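Long-range contacts in MHC class I protein (Ginglymostoma cirratum, PDB 6LUP), which binds a short peptide in its groove, pairs with beta-2-microglobulin and probably presents the peptide to T cells: residues F202-S206 and D255-L259; V27-F32 and L166-L170; F8-S12 and W68-K73. Residue numbers count along the deposited sequence, not the author numbering.

Contact 1: F202-S206 and D255-L259; sequences FYPHS and DHDGL
D255 ends strand 250-255 in extended form, and its backbone pairs with E208. The facing segment, 202-206, leaves strand 194-202 at F202 and turns through Y203 and a cis peptide bond before P204. H256 makes most of the contact. Its backbone is extended (phi/psi -149/138), and chi1 t with chi2 88° drives the imidazole across to the other loop. NE2 donates a hydrogen bond to Y203 O at 3.0 Å, with an N-H...O angle of 152°. F202, in the p rotamer, lies alongside. Its CB sits over the imidazole face, 4.0 Å from the H256 ring centroid, as a CH-pi contact. The two rings meet obliquely at 66°, with F202 CD1 3.6 Å from H256 CE1. These are the B-C and F-G loops at one end of an immunoglobulin C1-set sandwich. The adjoining B and F strands carry the C197-C252 disulfide. The CA atoms of S206 and H256 are 7.1 Å apart, those of Y203 and G258 7.3 Å. D257 (-74/4, chi1 p) brings OD1 to 3.4 Å from P204 CD. Water 1 donates to S206 O at 2.7 Å and weakly accepts from D257 N at 3.4 Å. G258 (-93/-7) continues the turn; a CB there would clash with H256 CD2. L259 N closes the turn on H256 O at 2.8 Å.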
# COMPACT_ATOMS: atom_id res chain seq x y z
N PHE A 202 12.42 4.21 7.53
CA PHE A 202 12.19 5.49 6.86
C PHE A 202 10.75 5.70 6.41
O PHE A 202 10.02 4.75 6.12
CB PHE A 202 13.17 5.70 5.69
CG PHE A 202 13.12 4.63 4.63
CD1 PHE A 202 12.22 4.72 3.57
CD2 PHE A 202 14.00 3.56 4.66
CE1 PHE A 202 12.18 3.75 2.58
CE2 PHE A 202 13.97 2.58 3.68
CZ PHE A 202 13.06 2.67 2.63
N TYR A 203 10.35 6.97 6.37
CA TYR A 203 9.04 7.39 5.90
C TYR A 203 9.19 8.77 5.26
O TYR A 203 9.85 9.64 5.83
CB TYR A 203 8.01 7.44 7.05
CG TYR A 203 6.71 8.08 6.63
CD1 TYR A 203 6.57 9.47 6.61
CD2 TYR A 203 5.65 7.29 6.19
CE1 TYR A 203 5.39 10.06 6.19
CE2 TYR A 203 4.47 7.87 5.77
CZ TYR A 203 4.35 9.25 5.77
OH TYR A 203 3.18 9.83 5.35
N PRO A 204 8.56 9.00 4.08
CA PRO A 204 7.70 8.10 3.30
C PRO A 204 8.50 7.06 2.50
O PRO A 204 9.73 7.03 2.60
CB PRO A 204 6.96 9.06 2.36
CG PRO A 204 7.90 10.20 2.17
CD PRO A 204 8.64 10.34 3.47
N HIS A 205 7.80 6.24 1.72
CA HIS A 205 8.39 5.05 1.10
C HIS A 205 9.45 5.36 0.03
O HIS A 205 10.41 4.60 -0.14
CB HIS A 205 7.29 4.16 0.50
CG HIS A 205 6.87 4.57 -0.87
ND1 HIS A 205 7.32 3.93 -2.01
CD2 HIS A 205 6.06 5.57 -1.29
CE1 HIS A 205 6.79 4.52 -3.07
NE2 HIS A 205 6.03 5.51 -2.67
N SER A 206 9.25 6.47 -0.69
CA SER A 206 10.10 6.86 -1.81
C SER A 206 11.56 7.06 -1.39
O SER A 206 11.84 7.79 -0.45
CB SER A 206 9.54 8.15 -2.44
OG SER A 206 10.05 8.35 -3.74
N ASP A 255 19.42 8.78 -0.83
CA ASP A 255 18.59 9.97 -0.94
C ASP A 255 17.17 9.70 -0.45
O ASP A 255 16.47 8.83 -0.97
CB ASP A 255 18.56 10.51 -2.37
CG ASP A 255 19.77 11.37 -2.68
OD1 ASP A 255 19.79 12.54 -2.25
OD2 ASP A 255 20.69 10.86 -3.36
N HIS A 256 16.77 10.46 0.56
CA HIS A 256 15.46 10.38 1.17
C HIS A 256 15.13 11.78 1.65
O HIS A 256 16.00 12.47 2.19
CB HIS A 256 15.49 9.39 2.35
CG HIS A 256 14.16 9.21 3.03
ND1 HIS A 256 13.23 8.28 2.61
CD2 HIS A 256 13.62 9.82 4.11
CE1 HIS A 256 12.18 8.34 3.40
NE2 HIS A 256 12.39 9.26 4.32
N ASP A 257 13.89 12.21 1.46
CA ASP A 257 13.51 13.58 1.83
C ASP A 257 13.38 13.78 3.35
O ASP A 257 13.00 14.85 3.82
CB ASP A 257 12.27 14.04 1.05
CG ASP A 257 11.04 13.23 1.37
OD1 ASP A 257 11.01 12.58 2.44
OD2 ASP A 257 10.10 13.25 0.55
N GLY A 258 13.71 12.74 4.10
CA GLY A 258 13.89 12.85 5.54
C GLY A 258 15.34 13.12 5.90
O GLY A 258 15.66 13.38 7.06
N LEU A 259 16.22 13.07 4.90
CA LEU A 259 17.64 13.33 5.11
C LEU A 259 17.99 14.79 4.88
O LEU A 259 18.65 15.41 5.72
CB LEU A 259 18.50 12.42 4.22
CG LEU A 259 18.45 10.93 4.52
CD1 LEU A 259 18.99 10.12 3.34
CD2 LEU A 259 19.20 10.59 5.80
O HOH W 1 11.30 10.19 0.71

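Contact 2: V27-F32 and L166-L170; sequences VDDQQF and LQKYL
This is a buried, apolar contact between a beta hairpin and a helix of the peptide-binding platform. The hairpin joins strands 21-27 and 30-36 of the platform sheet, and helix 148-172 runs over it. V27 to Q30 form a type II' beta turn, with D28 at phi/psi 53/-124 and D29 at -94/2. Q30 N to V27 O (2.9 Å) and V27 N to Q30 O (3.0 Å) close it. On the other side, 166-170 is regular helix, with L170 N bonded to L166 O at 2.9 Å. The backbones come nearest at V27 and L166, CA atoms 7.3 Å apart. V27 (chi1 t) points at the helix. Its CG1 lies 3.9 Å from L166 CD1 and 4.4 Å from L170 CD2, and its CG2 lies 3.9 Å from Y169 CD2. F32 (chi1 p) and Y169 (chi1 m) both point across the interface. F32 CZ is 3.7 Å from Y169 CE2, and the rings meet obliquely, planes at 56° and centroids 4.9 Å apart. D28 OD2 approaches L170 CD2 at 4.2 Å, but D28 bonds to S4 and H3. Y169 OH bonds to Y57 and to the backbone of the bound peptide, consistent with the tyrosine cluster at one end of class I grooves. No hydrogen bond joins the two segments, so they meet here through carbon packing, while the Y169 hydroxyl is bonded in the groove.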
# COMPACT_ATOMS: atom_id res chain seq x y z
N VAL A 27 -3.23 9.77 4.28
CA VAL A 27 -2.60 11.07 4.09
C VAL A 27 -1.16 10.77 3.70
O VAL A 27 -0.42 10.13 4.45
CB VAL A 27 -2.64 11.92 5.37
CG1 VAL A 27 -1.90 13.23 5.15
CG2 VAL A 27 -4.08 12.18 5.80
N ASP A 28 -0.76 11.23 2.51
CA ASP A 28 0.54 10.87 1.94
C ASP A 28 0.69 9.34 1.95
O ASP A 28 -0.18 8.64 1.42
CB ASP A 28 1.69 11.55 2.70
CG ASP A 28 1.66 13.07 2.58
OD1 ASP A 28 1.40 13.58 1.46
OD2 ASP A 28 1.91 13.77 3.59
N ASP A 29 1.75 8.83 2.57
CA ASP A 29 1.97 7.38 2.65
C ASP A 29 1.43 6.74 3.92
O ASP A 29 1.59 5.54 4.13
CB ASP A 29 3.46 7.06 2.54
CG ASP A 29 3.95 7.02 1.11
OD1 ASP A 29 3.16 7.27 0.17
OD2 ASP A 29 5.14 6.73 0.93
N GLN A 30 0.80 7.53 4.78
CA GLN A 30 0.36 7.03 6.08
C GLN A 30 -1.13 6.72 6.10
O GLN A 30 -1.97 7.60 5.85
CB GLN A 30 0.73 8.05 7.17
CG GLN A 30 0.14 7.76 8.54
CD GLN A 30 0.61 8.77 9.58
OE1 GLN A 30 1.80 8.86 9.87
NE2 GLN A 30 -0.33 9.52 10.14
N GLN A 31 -1.47 5.46 6.40
CA GLN A 31 -2.86 5.08 6.56
C GLN A 31 -3.40 5.67 7.86
O GLN A 31 -2.75 5.57 8.90
CB GLN A 31 -3.03 3.56 6.58
CG GLN A 31 -4.45 3.13 6.27
CD GLN A 31 -4.78 1.73 6.76
OE1 GLN A 31 -3.96 0.82 6.67
NE2 GLN A 31 -5.99 1.55 7.26
N PHE A 32 -4.58 6.28 7.79
CA PHE A 32 -5.14 6.93 8.98
C PHE A 32 -6.54 6.47 9.35
O PHE A 32 -6.95 6.60 10.50
CB PHE A 32 -5.04 8.47 8.87
CG PHE A 32 -6.06 9.09 7.95
CD1 PHE A 32 -5.96 8.95 6.57
CD2 PHE A 32 -7.10 9.87 8.48
CE1 PHE A 32 -6.90 9.54 5.73
CE2 PHE A 32 -8.03 10.46 7.64
CZ PHE A 32 -7.94 10.29 6.26
N LEU A 166 -7.54 17.75 3.72
CA LEU A 166 -6.12 17.41 3.67
C LEU A 166 -5.31 18.45 4.43
O LEU A 166 -4.43 18.10 5.21
CB LEU A 166 -5.62 17.26 2.22
CG LEU A 166 -4.11 17.02 2.04
CD1 LEU A 166 -3.62 15.76 2.75
CD2 LEU A 166 -3.73 16.97 0.56
N GLN A 167 -5.65 19.72 4.23
CA GLN A 167 -4.98 20.82 4.93
C GLN A 167 -5.18 20.79 6.44
O GLN A 167 -4.28 21.14 7.20
CB GLN A 167 -5.40 22.17 4.34
CG GLN A 167 -4.57 22.56 3.14
CD GLN A 167 -5.19 23.66 2.30
OE1 GLN A 167 -6.33 24.07 2.54
NE2 GLN A 167 -4.45 24.14 1.31
N LYS A 168 -6.36 20.34 6.86
CA LYS A 168 -6.67 20.18 8.27
C LYS A 168 -5.86 19.02 8.84
O LYS A 168 -5.27 19.14 9.91
CB LYS A 168 -8.16 19.94 8.48
CG LYS A 168 -8.59 19.89 9.93
CD LYS A 168 -9.96 19.27 10.10
CE LYS A 168 -10.43 19.39 11.53
NZ LYS A 168 -11.74 18.71 11.72
N TYR A 169 -5.83 17.91 8.11
CA TYR A 169 -5.06 16.74 8.51
C TYR A 169 -3.58 17.05 8.67
O TYR A 169 -2.96 16.62 9.64
CB TYR A 169 -5.25 15.59 7.51
CG TYR A 169 -6.66 15.04 7.43
CD1 TYR A 169 -7.51 15.04 8.54
CD2 TYR A 169 -7.14 14.49 6.24
CE1 TYR A 169 -8.79 14.52 8.46
CE2 TYR A 169 -8.42 13.97 6.15
CZ TYR A 169 -9.24 13.99 7.26
OH TYR A 169 -10.51 13.47 7.17
N LEU A 170 -3.03 17.80 7.72
CA LEU A 170 -1.62 18.20 7.77
C LEU A 170 -1.28 19.05 9.00
O LEU A 170 -0.18 18.95 9.54
CB LEU A 170 -1.21 18.93 6.48
CG LEU A 170 -1.11 18.06 5.22
CD1 LEU A 170 -1.08 18.94 3.98
CD2 LEU A 170 0.10 17.14 5.25

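Contact 3: F8-S12 and W68-K73; sequences FFTWS and WEPWGK
In the class I peptide-binding platform, a floor strand here packs under a groove-wall helix. Strand 8-12 crosses helix segment 68-73 at -53°, with an axis approach of 8.3 Å. The helix is kinked at P70, whose N has no bond to the preceding turn. Along the strand, side chains alternate. F8 and T10 face beta-2-microglobulin, while F9 and W11 point at the helix. F9 (chi1 m) turns its ring edge to the face of the W68 five-membered ring, centroids 4.7 Å apart and planes at 53°. F9 CE2 is 3.7 Å from W68 CD1. The NE1 atoms of W68 and W71 bond to the backbone of the bound peptide, so the two helix tryptophans meet the peptide and also pack on F9 and W11. W11 (chi1 m, chi2 -93°) carries most of the contact. Its NE1 gives weak hydrogen bonds to W68 O at 3.1 Å and E69 O at 3.2 Å, while CZ2 lies 4.0 Å from W68 CB. W71 (chi1 t) sets its edge toward the W11 face in an offset edge-to-face pair, six-membered rings 5.4 Å apart and planes at 67°; W11 CH2 to W71 CZ3 is 3.6 Å. The CA atoms of W11 and G72 are 5.8 Å apart, a closeness that needs glycine. G72 CA sits 3.2 Å from the centroid of the W11 five-membered ring, 4° off the ring normal.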
# COMPACT_ATOMS: atom_id res chain seq x y z
N PHE A 8 -8.97 4.15 -0.91
CA PHE A 8 -8.93 2.92 -1.69
C PHE A 8 -10.04 1.99 -1.23
O PHE A 8 -10.06 1.56 -0.07
CB PHE A 8 -7.56 2.23 -1.56
CG PHE A 8 -6.41 3.08 -2.02
CD1 PHE A 8 -5.91 4.10 -1.21
CD2 PHE A 8 -5.84 2.88 -3.27
CE1 PHE A 8 -4.86 4.90 -1.64
CE2 PHE A 8 -4.79 3.68 -3.70
CZ PHE A 8 -4.30 4.69 -2.89
N PHE A 9 -10.97 1.69 -2.14
CA PHE A 9 -12.13 0.86 -1.84
C PHE A 9 -12.00 -0.48 -2.55
O PHE A 9 -11.77 -0.51 -3.76
CB PHE A 9 -13.42 1.52 -2.34
CG PHE A 9 -13.70 2.88 -1.76
CD1 PHE A 9 -12.93 3.99 -2.11
CD2 PHE A 9 -14.78 3.07 -0.91
CE1 PHE A 9 -13.22 5.25 -1.60
CE2 PHE A 9 -15.07 4.33 -0.39
CZ PHE A 9 -14.29 5.42 -0.73
N THR A 10 -12.16 -1.58 -1.82
CA THR A 10 -12.18 -2.91 -2.44
C THR A 10 -13.44 -3.67 -2.05
O THR A 10 -13.70 -3.89 -0.87
CB THR A 10 -10.93 -3.74 -2.07
OG1 THR A 10 -9.75 -3.03 -2.43
CG2 THR A 10 -10.94 -5.08 -2.79
N TRP A 11 -14.21 -4.05 -3.07
CA TRP A 11 -15.34 -4.96 -2.90
C TRP A 11 -14.97 -6.34 -3.45
O TRP A 11 -14.57 -6.47 -4.61
CB TRP A 11 -16.58 -4.44 -3.61
CG TRP A 11 -17.15 -3.18 -3.06
CD1 TRP A 11 -18.13 -3.07 -2.12
CD2 TRP A 11 -16.79 -1.83 -3.42
NE1 TRP A 11 -18.40 -1.74 -1.86
CE2 TRP A 11 -17.59 -0.96 -2.65
CE3 TRP A 11 -15.86 -1.28 -4.31
CZ2 TRP A 11 -17.50 0.43 -2.74
CZ3 TRP A 11 -15.77 0.10 -4.41
CH2 TRP A 11 -16.59 0.94 -3.63
N SER A 12 -15.09 -7.36 -2.60
CA SER A 12 -14.83 -8.74 -3.00
C SER A 12 -16.10 -9.57 -2.96
O SER A 12 -16.99 -9.33 -2.15
CB SER A 12 -13.78 -9.39 -2.10
OG SER A 12 -12.53 -8.74 -2.23
N TRP A 68 -21.46 3.29 0.53
CA TRP A 68 -20.56 2.67 -0.44
C TRP A 68 -20.62 1.14 -0.40
O TRP A 68 -20.44 0.49 -1.42
CB TRP A 68 -19.11 3.12 -0.22
CG TRP A 68 -18.78 4.50 -0.73
CD1 TRP A 68 -18.48 5.60 0.02
CD2 TRP A 68 -18.70 4.92 -2.10
NE1 TRP A 68 -18.22 6.68 -0.80
CE2 TRP A 68 -18.35 6.29 -2.10
CE3 TRP A 68 -18.89 4.28 -3.33
CZ2 TRP A 68 -18.19 7.03 -3.28
CZ3 TRP A 68 -18.74 5.01 -4.50
CH2 TRP A 68 -18.38 6.38 -4.46
N GLU A 69 -20.88 0.59 0.79
CA GLU A 69 -20.80 -0.86 1.02
C GLU A 69 -21.73 -1.69 0.12
O GLU A 69 -21.26 -2.59 -0.58
CB GLU A 69 -21.02 -1.20 2.50
CG GLU A 69 -20.93 -2.69 2.81
CD GLU A 69 -21.22 -3.02 4.26
OE1 GLU A 69 -21.01 -2.16 5.15
OE2 GLU A 69 -21.64 -4.17 4.52
N PRO A 70 -23.05 -1.41 0.14
CA PRO A 70 -23.93 -2.15 -0.77
C PRO A 70 -23.66 -1.83 -2.24
O PRO A 70 -23.74 -2.74 -3.08
CB PRO A 70 -25.34 -1.68 -0.36
CG PRO A 70 -25.13 -0.40 0.36
CD PRO A 70 -23.82 -0.55 1.06
N TRP A 71 -23.32 -0.58 -2.53
CA TRP A 71 -23.10 -0.10 -3.90
C TRP A 71 -22.18 -1.03 -4.70
O TRP A 71 -22.57 -1.55 -5.75
CB TRP A 71 -22.54 1.32 -3.88
CG TRP A 71 -22.28 1.92 -5.25
CD1 TRP A 71 -23.21 2.43 -6.11
CD2 TRP A 71 -21.01 2.07 -5.89
NE1 TRP A 71 -22.59 2.90 -7.25
CE2 TRP A 71 -21.24 2.69 -7.14
CE3 TRP A 71 -19.70 1.75 -5.53
CZ2 TRP A 71 -20.21 2.98 -8.04
CZ3 TRP A 71 -18.67 2.04 -6.42
CH2 TRP A 71 -18.93 2.65 -7.66
N GLY A 72 -20.98 -1.25 -4.17
CA GLY A 72 -19.99 -2.09 -4.83
C GLY A 72 -20.41 -3.55 -4.97
O GLY A 72 -20.07 -4.18 -5.97
N LYS A 73 -21.12 -4.07 -3.98
CA LYS A 73 -21.65 -5.43 -4.09
C LYS A 73 -22.65 -5.52 -5.24
O LYS A 73 -22.56 -6.42 -6.07
CB LYS A 73 -22.27 -5.91 -2.78
CG LYS A 73 -22.56 -7.41 -2.79
CD LYS A 73 -22.57 -8.03 -1.39
CE LYS A 73 -23.98 -8.31 -0.90
NZ LYS A 73 -23.96 -9.31 0.21

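Contacts 2 and 3 both join the floor sheet of the peptide-binding platform to a groove helix. They use different helices, 148-172 and 55-82, and their centres are 22 Å apart. Contact 2 is buried and mostly apolar, with no hydrogen bond between its segments. Contact 3 is partly buried and mixes aromatic pairs with weak indole hydrogen bonds. Contact 2 reaches the bound peptide through Y169, contact 3 through W68 and W71. Contact 1 belongs to the immunoglobulin domain and is also partly buried. It joins two loops by a histidine hydrogen bond and a water. Contacts 1 and 2 touch between domains: H205 N meets D29 OD2 at 2.8 Å. Contact 3 lies 33 Å from contact 1, centre to centre.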